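Local coordinates for Non-structural protein 3 (PDB 6LN0), which probably joins a macro domain, a fold that often binds ADP-ribose, to a papain-like cysteine protease of the kind that cleaves coronavirus polyproteins, at residues 115-121 against 146-152; 103-107 against 133-138; 313-317 against 378-382; 260-264 against 397-401; 195-200 against 228-232. All coordinates share one frame; numbering follows the deposited sequence.

The five contacts fall along an elongated chain. Contacts 1 and 2, with centres 13 Å apart, touch in the macro domain, where L151 and I121 of contact 1 meet L135, S134 and F138 of contact 2. Contacts 3 and 4, centres 11 Å apart, touch in the peptidase through P313 and V316 against F261 and C399, and contact 3 is nested in the loop that contact 4 closes. Contact 4 holds the C260-H398 pair, the probable active site. Contact 5 lies between, its centre 42 Å from that of contact 1 and 28 Å from that of contact 4. The zinc ion sits on C334, C335, C360 and C363, outside all five.

Contact 1 of 5, residues 115-121 against 146-152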
# COMPACT_ATOMS: atom_id res chain seq x y z
N ALA A 115 16.05 -24.01 25.25
CA ALA A 115 15.95 -25.45 25.04
C ALA A 115 14.88 -25.70 23.99
O ALA A 115 14.12 -24.80 23.62
CB ALA A 115 15.59 -26.19 26.34
N HIS A 116 14.80 -26.95 23.54
CA HIS A 116 13.76 -27.37 22.61
C HIS A 116 12.57 -27.89 23.41
O HIS A 116 12.65 -28.94 24.05
CB HIS A 116 14.25 -28.45 21.65
CG HIS A 116 13.13 -29.11 20.91
ND1 HIS A 116 12.90 -30.47 20.95
CD2 HIS A 116 12.13 -28.59 20.15
CE1 HIS A 116 11.83 -30.76 20.22
NE2 HIS A 116 11.35 -29.63 19.72
N TYR A 117 11.46 -27.18 23.33
CA TYR A 117 10.26 -27.51 24.09
C TYR A 117 9.28 -28.28 23.22
O TYR A 117 9.11 -27.98 22.03
CB TYR A 117 9.60 -26.24 24.61
CG TYR A 117 10.39 -25.54 25.68
CD1 TYR A 117 10.22 -25.89 27.02
CD2 TYR A 117 11.29 -24.54 25.37
CE1 TYR A 117 10.93 -25.25 28.02
CE2 TYR A 117 12.01 -23.90 26.37
CZ TYR A 117 11.83 -24.26 27.69
OH TYR A 117 12.53 -23.63 28.69
N VAL A 118 8.62 -29.27 23.82
CA VAL A 118 7.54 -29.99 23.18
C VAL A 118 6.33 -29.80 24.07
O VAL A 118 6.36 -30.17 25.25
CB VAL A 118 7.87 -31.48 22.99
CG1 VAL A 118 6.73 -32.20 22.36
CG2 VAL A 118 9.12 -31.62 22.13
N ILE A 119 5.29 -29.17 23.54
CA ILE A 119 4.20 -28.76 24.40
C ILE A 119 2.87 -29.24 23.85
O ILE A 119 2.44 -28.81 22.77
CB ILE A 119 4.19 -27.23 24.59
CG1 ILE A 119 5.61 -26.71 24.85
CG2 ILE A 119 3.30 -26.83 25.75
CD1 ILE A 119 5.65 -25.33 25.48
N PRO A 120 2.20 -30.18 24.52
CA PRO A 120 0.76 -30.35 24.31
C PRO A 120 0.04 -29.05 24.62
O PRO A 120 0.26 -28.45 25.67
CB PRO A 120 0.39 -31.45 25.31
CG PRO A 120 1.58 -31.54 26.28
CD PRO A 120 2.75 -31.20 25.43
N ILE A 121 -0.81 -28.61 23.69
CA ILE A 121 -1.56 -27.38 23.91
C ILE A 121 -2.32 -27.49 25.22
O ILE A 121 -2.97 -28.51 25.49
CB ILE A 121 -2.49 -27.11 22.72
CG1 ILE A 121 -1.67 -26.89 21.46
CG2 ILE A 121 -3.38 -25.91 23.00
CD1 ILE A 121 -2.44 -27.15 20.22
N ILE A 146 14.28 -18.36 21.28
CA ILE A 146 14.28 -19.69 21.87
C ILE A 146 14.03 -20.72 20.77
O ILE A 146 13.09 -21.53 20.85
CB ILE A 146 13.25 -19.73 23.02
CG1 ILE A 146 13.03 -21.11 23.62
CG2 ILE A 146 11.92 -19.12 22.60
CD1 ILE A 146 11.99 -21.08 24.70
N GLY A 147 14.85 -20.67 19.72
CA GLY A 147 14.94 -21.67 18.66
C GLY A 147 13.71 -22.45 18.27
O GLY A 147 12.60 -21.92 18.20
N ARG A 148 13.91 -23.74 18.00
CA ARG A 148 12.82 -24.60 17.55
C ARG A 148 11.90 -24.97 18.72
O ARG A 148 12.37 -25.34 19.80
CB ARG A 148 13.41 -25.84 16.90
CG ARG A 148 12.39 -26.89 16.54
CD ARG A 148 13.05 -28.27 16.39
NE ARG A 148 12.07 -29.27 16.00
CZ ARG A 148 12.03 -30.53 16.44
NH1 ARG A 148 11.07 -31.34 16.01
NH2 ARG A 148 12.94 -30.98 17.29
N VAL A 149 10.58 -24.86 18.50
CA VAL A 149 9.56 -25.18 19.50
C VAL A 149 8.46 -26.01 18.85
O VAL A 149 8.03 -25.72 17.73
CB VAL A 149 8.94 -23.91 20.13
CG1 VAL A 149 7.94 -24.31 21.20
CG2 VAL A 149 10.01 -23.04 20.72
N THR A 150 7.97 -27.01 19.57
CA THR A 150 7.02 -27.99 19.04
C THR A 150 5.78 -28.02 19.91
O THR A 150 5.85 -28.39 21.08
CB THR A 150 7.65 -29.38 18.99
OG1 THR A 150 8.73 -29.39 18.05
CG2 THR A 150 6.61 -30.41 18.61
N LEU A 151 4.64 -27.66 19.34
CA LEU A 151 3.36 -27.89 19.98
C LEU A 151 2.70 -29.12 19.39
O LEU A 151 2.95 -29.50 18.24
CB LEU A 151 2.41 -26.71 19.85
CG LEU A 151 2.93 -25.31 20.00
CD1 LEU A 151 3.27 -24.89 18.61
CD2 LEU A 151 1.84 -24.43 20.57
N VAL A 152 1.83 -29.73 20.18
CA VAL A 152 1.27 -31.04 19.88
C VAL A 152 -0.23 -30.97 20.07
O VAL A 152 -0.70 -30.48 21.10
CB VAL A 152 1.88 -32.13 20.78
CG1 VAL A 152 1.19 -33.47 20.53
CG2 VAL A 152 3.39 -32.24 20.54
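V118 and V152 meet through CG1 and CG2, 3.8 Å apart, on a face of the sheet that T150 shares. These three beta-branched residues suit an extended strand, and V152 packs onward against L21 and I24. The opposite face carries Y117, I119, V149 and L151, with helix 131-141 over L151. I146 extends CG1 anti to its own backbone N (chi1 173°), which carries CD1 across to CE2 of the Y117 ring at 3.3 Å, a tight apolar fit.

Between the strands runs a parallel ladder in which T150 N binds Y117 O, I119 N binds T150 O at 2.6 Å, V152 N binds I119 O, and I121 N binds V152 O. P120 comes where the ladder asks no N-H of it, since I119 and I121 supply the donors toward strand 146-152. At the polar edge, H116 NE2 and T150 OG1 share a 3.1 Å hydrogen bond that is almost straight (175°) and lies near the imidazole plane. The R148 guanidinium lies flat on that imidazole, centres 4.0 Å apart and planes 10° from parallel. ND1 of H116 is hydrogen-bonded to S29 and E15 forms a salt bridge to R148 NE, so both layers have partners beyond the strand pair. Strands 117-120 and 146-152, joined through helix 131-141, form a beta-alpha-beta crossover of the alpha/beta macro-domain fold.

Contact 2 of 5, residues 103-107 against 133-138; sequences LYQAY and HSLDAF
Y107 turns one face of its ring to F138, whose CB stands 3.8 Å from the ring centroid, a CH-pi contact. The two rings are inclined at 60°, and CD1 of F138 meets CD2 of Y107 at 3.7 Å. A chi1 of 160° swings the F138 ring off toward V149 and L151 of the sheet, while CB stays over the tyrosine.

Beside this pair A137 points toward the partner helix. Its methyl fits against L103 CB at 3.8 Å and Y104 N at 3.7 Å, and it also touches CD1 of Y107; a side chain this small lets the backbones close to 4.6 Å between the CA atoms of Y104 and A137. L103 reaches past it, setting both CD1 and CD2 about S134 OG. The polar ends here are satisfied from a third place, the backbone of L122: S134 OG binds its O and Y107 OH its N. An aromatic ring with a hydroxyl therefore suits position 107, packing with its face and bonding with its tip.

The axes of 103-107 and 133-138 pass 8.4 Å apart at -50°, close to the angle expected when ridges of residues four apart fit into each other's grooves, and helices 99-110 and 131-141 lie side by side in one helical layer of the alpha/beta macro-domain fold.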
# COMPACT_ATOMS: atom_id res chain seq x y z
N LEU A 103 -3.55 -18.81 31.73
CA LEU A 103 -2.98 -19.47 30.57
C LEU A 103 -1.66 -18.82 30.18
O LEU A 103 -0.67 -19.51 29.90
CB LEU A 103 -3.97 -19.41 29.40
CG LEU A 103 -4.87 -20.62 29.11
CD1 LEU A 103 -5.57 -20.44 27.78
CD2 LEU A 103 -4.08 -21.93 29.14
N TYR A 104 -1.63 -17.49 30.16
CA TYR A 104 -0.42 -16.78 29.76
C TYR A 104 0.70 -17.00 30.77
O TYR A 104 1.85 -17.20 30.39
CB TYR A 104 -0.69 -15.28 29.59
CG TYR A 104 0.57 -14.44 29.62
CD1 TYR A 104 1.37 -14.32 28.49
CD2 TYR A 104 0.98 -13.80 30.78
CE1 TYR A 104 2.53 -13.57 28.51
CE2 TYR A 104 2.13 -13.05 30.81
CZ TYR A 104 2.90 -12.93 29.68
OH TYR A 104 4.06 -12.19 29.71
N GLN A 105 0.38 -16.93 32.06
CA GLN A 105 1.42 -17.18 33.04
C GLN A 105 1.76 -18.67 33.16
O GLN A 105 2.72 -19.01 33.86
CB GLN A 105 1.02 -16.60 34.40
CG GLN A 105 0.98 -15.06 34.44
CD GLN A 105 2.36 -14.43 34.62
OE1 GLN A 105 3.29 -15.06 35.13
NE2 GLN A 105 2.50 -13.17 34.19
N ALA A 106 1.02 -19.55 32.48
CA ALA A 106 1.44 -20.95 32.41
C ALA A 106 2.52 -21.14 31.36
O ALA A 106 3.52 -21.83 31.60
CB ALA A 106 0.25 -21.86 32.13
N TYR A 107 2.36 -20.53 30.19
CA TYR A 107 3.39 -20.65 29.16
C TYR A 107 4.64 -19.85 29.52
O TYR A 107 5.76 -20.24 29.18
CB TYR A 107 2.85 -20.19 27.82
CG TYR A 107 1.80 -21.09 27.24
CD1 TYR A 107 0.46 -20.89 27.51
CD2 TYR A 107 2.15 -22.14 26.39
CE1 TYR A 107 -0.50 -21.70 26.98
CE2 TYR A 107 1.19 -22.96 25.85
CZ TYR A 107 -0.13 -22.73 26.14
OH TYR A 107 -1.10 -23.55 25.60
N HIS A 133 -7.51 -19.34 22.74
CA HIS A 133 -6.86 -18.59 23.83
C HIS A 133 -5.52 -19.21 24.20
O HIS A 133 -4.54 -18.48 24.42
CB HIS A 133 -7.78 -18.52 25.06
CG HIS A 133 -9.15 -18.01 24.75
ND1 HIS A 133 -10.13 -17.87 25.71
CD2 HIS A 133 -9.71 -17.59 23.58
CE1 HIS A 133 -11.23 -17.41 25.16
NE2 HIS A 133 -11.00 -17.24 23.86
N SER A 134 -5.48 -20.54 24.29
CA SER A 134 -4.21 -21.22 24.57
C SER A 134 -3.17 -20.91 23.51
O SER A 134 -2.03 -20.55 23.84
CB SER A 134 -4.41 -22.73 24.71
OG SER A 134 -4.61 -23.07 26.06
N LEU A 135 -3.52 -21.10 22.24
CA LEU A 135 -2.55 -20.78 21.20
C LEU A 135 -2.18 -19.30 21.22
O LEU A 135 -1.06 -18.93 20.85
CB LEU A 135 -3.09 -21.19 19.83
CG LEU A 135 -2.89 -22.67 19.50
CD1 LEU A 135 -3.02 -22.90 18.02
CD2 LEU A 135 -1.54 -23.20 19.97
N ASP A 136 -3.10 -18.45 21.68
CA ASP A 136 -2.83 -17.02 21.75
C ASP A 136 -1.99 -16.67 22.97
O ASP A 136 -1.04 -15.88 22.88
CB ASP A 136 -4.15 -16.22 21.74
CG ASP A 136 -3.93 -14.71 21.74
OD1 ASP A 136 -3.20 -14.20 20.85
OD2 ASP A 136 -4.49 -14.04 22.65
N ALA A 137 -2.35 -17.24 24.14
CA ALA A 137 -1.50 -17.08 25.32
C ALA A 137 -0.07 -17.47 25.00
O ALA A 137 0.88 -16.81 25.45
CB ALA A 137 -2.04 -17.91 26.48
N PHE A 138 0.11 -18.50 24.18
CA PHE A 138 1.44 -19.02 23.92
C PHE A 138 2.27 -18.05 23.10
O PHE A 138 3.45 -17.82 23.40
CB PHE A 138 1.36 -20.38 23.23
CG PHE A 138 2.60 -20.77 22.51
CD1 PHE A 138 3.71 -21.22 23.21
CD2 PHE A 138 2.67 -20.71 21.13
CE1 PHE A 138 4.87 -21.60 22.55
CE2 PHE A 138 3.81 -21.08 20.45
CZ PHE A 138 4.92 -21.52 21.16

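Contact 3 of 5, residues 313-317 against 378-382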
# COMPACT_ATOMS: atom_id res chain seq x y z
N PRO A 313 -4.07 27.23 -14.88
CA PRO A 313 -4.34 26.77 -16.25
C PRO A 313 -3.08 26.62 -17.09
O PRO A 313 -3.09 25.80 -18.00
CB PRO A 313 -5.29 27.85 -16.80
CG PRO A 313 -4.99 29.05 -16.03
CD PRO A 313 -4.60 28.59 -14.65
N GLN A 314 -2.02 27.39 -16.81
CA GLN A 314 -0.75 27.18 -17.52
C GLN A 314 -0.21 25.78 -17.27
O GLN A 314 0.31 25.14 -18.19
CB GLN A 314 0.31 28.21 -17.09
CG GLN A 314 -0.03 29.63 -17.33
CD GLN A 314 1.07 30.58 -16.88
OE1 GLN A 314 1.95 30.20 -16.09
NE2 GLN A 314 1.04 31.82 -17.39
N GLN A 315 -0.30 25.31 -16.02
CA GLN A 315 0.05 23.93 -15.68
C GLN A 315 -0.68 22.94 -16.57
O GLN A 315 -0.08 22.00 -17.10
CB GLN A 315 -0.29 23.66 -14.21
CG GLN A 315 0.87 23.73 -13.22
CD GLN A 315 0.47 23.16 -11.85
OE1 GLN A 315 -0.46 23.65 -11.20
NE2 GLN A 315 1.18 22.11 -11.41
N VAL A 316 -1.98 23.13 -16.75
CA VAL A 316 -2.76 22.17 -17.52
C VAL A 316 -2.32 22.16 -18.98
O VAL A 316 -1.97 21.11 -19.53
CB VAL A 316 -4.27 22.47 -17.39
CG1 VAL A 316 -5.08 21.54 -18.28
CG2 VAL A 316 -4.68 22.39 -15.93
N ILE A 317 -2.33 23.33 -19.64
CA ILE A 317 -2.01 23.34 -21.06
C ILE A 317 -0.58 22.86 -21.29
O ILE A 317 -0.29 22.21 -22.30
CB ILE A 317 -2.26 24.72 -21.70
CG1 ILE A 317 -2.06 24.61 -23.20
CG2 ILE A 317 -1.32 25.80 -21.17
CD1 ILE A 317 -2.96 23.58 -23.84
N VAL A 378 2.18 26.87 -28.57
CA VAL A 378 1.52 27.47 -27.42
C VAL A 378 2.55 28.27 -26.65
O VAL A 378 3.66 27.79 -26.41
CB VAL A 378 0.88 26.41 -26.51
CG1 VAL A 378 0.48 27.05 -25.18
CG2 VAL A 378 -0.30 25.77 -27.18
N ALA A 379 2.19 29.49 -26.25
CA ALA A 379 3.05 30.33 -25.44
C ALA A 379 2.36 30.61 -24.12
O ALA A 379 1.14 30.78 -24.09
CB ALA A 379 3.38 31.65 -26.16
N ILE A 380 3.13 30.65 -23.04
CA ILE A 380 2.58 30.95 -21.73
C ILE A 380 3.36 32.10 -21.14
O ILE A 380 4.58 32.22 -21.32
CB ILE A 380 2.56 29.75 -20.75
CG1 ILE A 380 3.92 29.07 -20.63
CG2 ILE A 380 1.46 28.75 -21.12
CD1 ILE A 380 3.99 28.12 -19.41
N GLY A 381 2.64 32.96 -20.44
CA GLY A 381 3.18 34.13 -19.78
C GLY A 381 2.01 34.87 -19.19
O GLY A 381 0.89 34.35 -19.17
N THR A 382 2.23 36.10 -18.74
CA THR A 382 1.09 36.94 -18.36
C THR A 382 1.23 38.34 -18.94
O THR A 382 2.24 39.00 -18.71
CB THR A 382 0.96 37.03 -16.85
OG1 THR A 382 1.02 35.72 -16.31
CG2 THR A 382 -0.38 37.68 -16.50
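I317 packs against both V378 and I380, and this is the buried, apolar part of the contact. With chi1 at -174°, its CG1 comes within 4.0 Å of CG1 of V378, while its CG2 slides past CG2 of I380 at 4.1 Å. Both branches of one isoleucine are thus used, each on a different strand residue of the same sheet face, which suits a branched side chain facing a beta strand.

One turn earlier the contact loosens. Q314 runs out extended beyond CG, so that only CG brushes I380 CG2, at 4.2 Å, and the amide travels on over G381 and toward the exposed T382. Q314 NE2 lies 3.1 Å from G381 O and is hydrogen-bonded to V418 O in the next strand. Glutamine suits this border: its aliphatic part continues the apolar packing and its amide serves backbone oxygen near solvent.

Segment 313-317 runs nearly antiparallel to 378-382, at 166° with the axes 9.6 Å apart. Strand 376-383 is flanked in its sheet by 338-346 and 416-423, and helix 313-322 also packs on helix 260-270, where I317 touches L268 and F269 and V316 touches F261.

Contact 4 of 5, residues 260-264 against 397-401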
# COMPACT_ATOMS: atom_id res chain seq x y z
N CYS A 260 -12.27 25.06 -13.27
CA CYS A 260 -12.20 25.87 -14.48
C CYS A 260 -10.80 25.86 -15.06
O CYS A 260 -10.64 25.87 -16.29
CB CYS A 260 -12.69 27.31 -14.21
SG CYS A 260 -11.84 28.19 -12.88
N PHE A 261 -9.78 25.80 -14.20
CA PHE A 261 -8.41 25.62 -14.67
C PHE A 261 -8.24 24.38 -15.55
O PHE A 261 -7.33 24.35 -16.38
CB PHE A 261 -7.42 25.57 -13.49
CG PHE A 261 -7.34 24.24 -12.78
CD1 PHE A 261 -8.36 23.80 -11.96
CD2 PHE A 261 -6.22 23.44 -12.92
CE1 PHE A 261 -8.26 22.57 -11.28
CE2 PHE A 261 -6.10 22.22 -12.26
CZ PHE A 261 -7.13 21.79 -11.44
N VAL A 262 -9.12 23.39 -15.42
CA VAL A 262 -9.02 22.21 -16.26
C VAL A 262 -9.72 22.43 -17.58
O VAL A 262 -9.14 22.23 -18.66
CB VAL A 262 -9.58 20.97 -15.53
CG1 VAL A 262 -9.62 19.79 -16.46
CG2 VAL A 262 -8.75 20.67 -14.31
N SER A 263 -10.99 22.86 -17.53
CA SER A 263 -11.73 23.16 -18.76
C SER A 263 -11.01 24.19 -19.62
O SER A 263 -10.96 24.06 -20.84
CB SER A 263 -13.15 23.65 -18.42
OG SER A 263 -13.12 24.64 -17.40
N ALA A 264 -10.43 25.22 -19.01
CA ALA A 264 -9.73 26.21 -19.83
C ALA A 264 -8.53 25.58 -20.54
O ALA A 264 -8.27 25.83 -21.73
CB ALA A 264 -9.31 27.41 -18.98
N ALA A 397 -9.64 34.70 -9.71
CA ALA A 397 -9.61 33.27 -9.43
C ALA A 397 -10.54 32.46 -10.33
O ALA A 397 -10.95 31.35 -9.97
CB ALA A 397 -9.93 32.98 -7.96
N HIS A 398 -10.91 33.01 -11.48
CA HIS A 398 -11.62 32.28 -12.51
C HIS A 398 -10.78 32.36 -13.78
O HIS A 398 -10.06 33.34 -13.99
CB HIS A 398 -13.03 32.86 -12.74
CG HIS A 398 -13.86 32.09 -13.73
ND1 HIS A 398 -14.22 30.77 -13.55
CD2 HIS A 398 -14.43 32.48 -14.90
CE1 HIS A 398 -14.95 30.37 -14.58
NE2 HIS A 398 -15.09 31.39 -15.41
N CYS A 399 -10.85 31.32 -14.60
CA CYS A 399 -10.09 31.28 -15.84
C CYS A 399 -10.94 30.59 -16.89
O CYS A 399 -11.78 29.74 -16.56
CB CYS A 399 -8.74 30.56 -15.67
SG CYS A 399 -8.82 28.84 -15.28
N TRP A 400 -10.73 30.96 -18.15
CA TRP A 400 -11.69 30.51 -19.15
C TRP A 400 -11.03 30.59 -20.51
O TRP A 400 -10.14 31.41 -20.74
CB TRP A 400 -12.97 31.37 -19.13
CG TRP A 400 -12.75 32.78 -19.58
CD1 TRP A 400 -12.79 33.24 -20.86
CD2 TRP A 400 -12.44 33.93 -18.76
NE1 TRP A 400 -12.54 34.59 -20.90
CE2 TRP A 400 -12.32 35.04 -19.62
CE3 TRP A 400 -12.27 34.12 -17.38
CZ2 TRP A 400 -12.04 36.32 -19.16
CZ3 TRP A 400 -11.98 35.40 -16.92
CH2 TRP A 400 -11.87 36.48 -17.81
N TYR A 401 -11.48 29.72 -21.41
CA TYR A 401 -11.01 29.75 -22.78
C TYR A 401 -11.75 30.83 -23.56
O TYR A 401 -12.96 31.03 -23.38
CB TYR A 401 -11.21 28.40 -23.44
CG TYR A 401 -10.97 28.44 -24.93
CD1 TYR A 401 -9.77 28.89 -25.45
CD2 TYR A 401 -11.95 28.02 -25.82
CE1 TYR A 401 -9.55 28.94 -26.81
CE2 TYR A 401 -11.74 28.06 -27.18
CZ TYR A 401 -10.54 28.52 -27.67
OH TYR A 401 -10.32 28.56 -29.03
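C260 points its side chain from the first turn of helix 260-270 onto strand 398-402. Its CB rests 3.5 Å from C399 O and beside CE1 of the H398 imidazole. With chi1 at 56°, SG lies between the backbone N and the carbonyl carbon, and this rotation carries the sulfur 3.6 Å from H398 ND1. SG also faces C399 N at 3.7 Å and stands 3.9 Å from the sulfur of C399. The approach to the imidazole is oblique, 58° off the ring normal. H398 directs CB away from the helix, yet its ring returns toward it, with Y411 meeting the ring from outside this contact.

C399 points toward the helix. Its SG packs against CA of F261 at 3.3 Å and reaches A264 CB at 4.0 Å. The small, polarisable sulfur and the alanine methyl let strand and helix run close: the axes of 260-264 and 398-401 come within 6.8 Å, 17° from parallel, and A264 CB is 3.9 Å from W400 N. In the first turn, C260 O accepts from A264 N and from S263 OG.

A cysteine at the start of a helix with its sulfur facing the ND1 of a histidine from the beta domain is the geometry of the catalytic pair in papain-like peptidases. The contact is therefore consistent with C260 as nucleophile and H398 as its general base, with C399 and A264 packed beside them.

Contact 5 of 5, residues 195-200 against 228-232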
# COMPACT_ATOMS: atom_id res chain seq x y z
N PHE A 195 0.66 0.18 0.12
CA PHE A 195 0.92 1.60 -0.07
C PHE A 195 -0.21 2.44 0.52
O PHE A 195 -1.39 2.21 0.23
CB PHE A 195 1.11 1.92 -1.56
CG PHE A 195 1.72 3.25 -1.81
CD1 PHE A 195 3.06 3.48 -1.54
CD2 PHE A 195 0.96 4.29 -2.32
CE1 PHE A 195 3.62 4.73 -1.78
CE2 PHE A 195 1.52 5.54 -2.56
CZ PHE A 195 2.84 5.76 -2.28
N ASP A 196 0.17 3.41 1.34
CA ASP A 196 -0.65 4.29 2.15
C ASP A 196 -1.28 5.44 1.37
O ASP A 196 -2.15 6.14 1.90
CB ASP A 196 0.25 4.87 3.24
CG ASP A 196 -0.50 5.48 4.36
OD1 ASP A 196 -1.51 4.88 4.79
OD2 ASP A 196 -0.06 6.56 4.82
N GLY A 197 -0.84 5.68 0.14
CA GLY A 197 -1.05 6.94 -0.52
C GLY A 197 0.12 7.89 -0.42
O GLY A 197 0.27 8.78 -1.28
N GLU A 198 0.98 7.71 0.59
CA GLU A 198 2.21 8.47 0.76
C GLU A 198 3.45 7.59 0.80
O GLU A 198 4.49 7.96 0.25
CB GLU A 198 2.14 9.30 2.05
CG GLU A 198 2.54 10.77 1.89
CD GLU A 198 1.53 11.60 1.07
OE1 GLU A 198 1.85 11.98 -0.09
OE2 GLU A 198 0.43 11.89 1.59
N ASP A 199 3.37 6.42 1.41
CA ASP A 199 4.53 5.59 1.69
C ASP A 199 4.07 4.16 1.92
O ASP A 199 2.90 3.91 2.20
CB ASP A 199 5.29 6.13 2.91
CG ASP A 199 4.34 6.60 4.00
OD1 ASP A 199 3.53 5.77 4.47
OD2 ASP A 199 4.39 7.80 4.37
N PHE A 200 5.02 3.22 1.83
CA PHE A 200 4.68 1.82 2.04
C PHE A 200 4.48 1.55 3.53
O PHE A 200 5.03 2.25 4.37
CB PHE A 200 5.76 0.92 1.46
CG PHE A 200 5.87 1.00 -0.05
CD1 PHE A 200 5.04 0.25 -0.86
CD2 PHE A 200 6.78 1.86 -0.64
CE1 PHE A 200 5.14 0.33 -2.23
CE2 PHE A 200 6.88 1.94 -2.01
CZ PHE A 200 6.06 1.17 -2.81
N LEU A 228 3.63 7.21 -7.31
CA LEU A 228 2.57 6.42 -6.68
C LEU A 228 1.60 7.29 -5.89
O LEU A 228 0.41 6.98 -5.83
CB LEU A 228 3.17 5.35 -5.77
CG LEU A 228 3.92 4.24 -6.49
CD1 LEU A 228 4.23 3.09 -5.54
CD2 LEU A 228 3.13 3.74 -7.68
N GLN A 229 2.11 8.33 -5.21
CA GLN A 229 1.22 9.32 -4.61
C GLN A 229 0.23 9.83 -5.65
O GLN A 229 -0.99 9.79 -5.45
CB GLN A 229 2.02 10.49 -4.04
CG GLN A 229 2.78 10.20 -2.77
CD GLN A 229 4.22 9.79 -3.03
OE1 GLN A 229 4.51 8.95 -3.90
NE2 GLN A 229 5.15 10.37 -2.26
N GLN A 230 0.75 10.29 -6.79
CA GLN A 230 -0.12 10.78 -7.84
C GLN A 230 -1.04 9.69 -8.34
O GLN A 230 -2.21 9.94 -8.64
CB GLN A 230 0.72 11.35 -8.98
CG GLN A 230 1.65 12.45 -8.54
CD GLN A 230 2.46 12.99 -9.69
OE1 GLN A 230 3.26 12.27 -10.28
NE2 GLN A 230 2.25 14.27 -10.02
N TYR A 231 -0.53 8.46 -8.45
CA TYR A 231 -1.36 7.41 -9.02
C TYR A 231 -2.56 7.12 -8.13
O TYR A 231 -3.67 6.90 -8.62
CB TYR A 231 -0.52 6.15 -9.25
CG TYR A 231 -1.25 5.12 -10.06
CD1 TYR A 231 -1.58 5.35 -11.37
CD2 TYR A 231 -1.64 3.93 -9.49
CE1 TYR A 231 -2.27 4.42 -12.10
CE2 TYR A 231 -2.33 2.99 -10.21
CZ TYR A 231 -2.63 3.22 -11.50
OH TYR A 231 -3.32 2.26 -12.21
N CYS A 232 -2.35 7.14 -6.82
CA CYS A 232 -3.46 6.96 -5.88
C CYS A 232 -4.48 8.05 -6.07
O CYS A 232 -5.69 7.77 -6.19
CB CYS A 232 -2.93 6.99 -4.45
SG CYS A 232 -2.19 5.47 -3.91
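The F195 ring takes L228 on one face, CB standing 3.9 Å from the ring centroid and 29° off the normal in a CH-pi contact. At its edge, near the ring plane, C232 SG lies 3.7 Å from CD2, a sulfur-aromatic contact. F195 in turn sets CD1 over the centre of one face of the F200 ring, and F200 CZ meets L228 CD1 at 3.8 Å, so the leucine is touched by both aromatics. A chi1 of -165° turns the F195 ring away from its own N and at the helix.

Beside the rings G197 turns its chain with a positive phi (97°), a backbone shape that suits glycine because a CB would jam against the carbonyl O of D196. G197 O is 3.2 Å from Q229 CG and takes a CA-H...O contact from Q229 CA. G197 CA lies 3.9 Å from C232 SG. E198 bends its carboxylate back toward Q229 CG.

No hydrogen bond crosses this contact. Where it is buried it is held by ring, sulfur and aliphatic contacts, and even at the exposed side, where E198 lies, the oxygens of E198 and G197 meet Q229 through its carbon atoms.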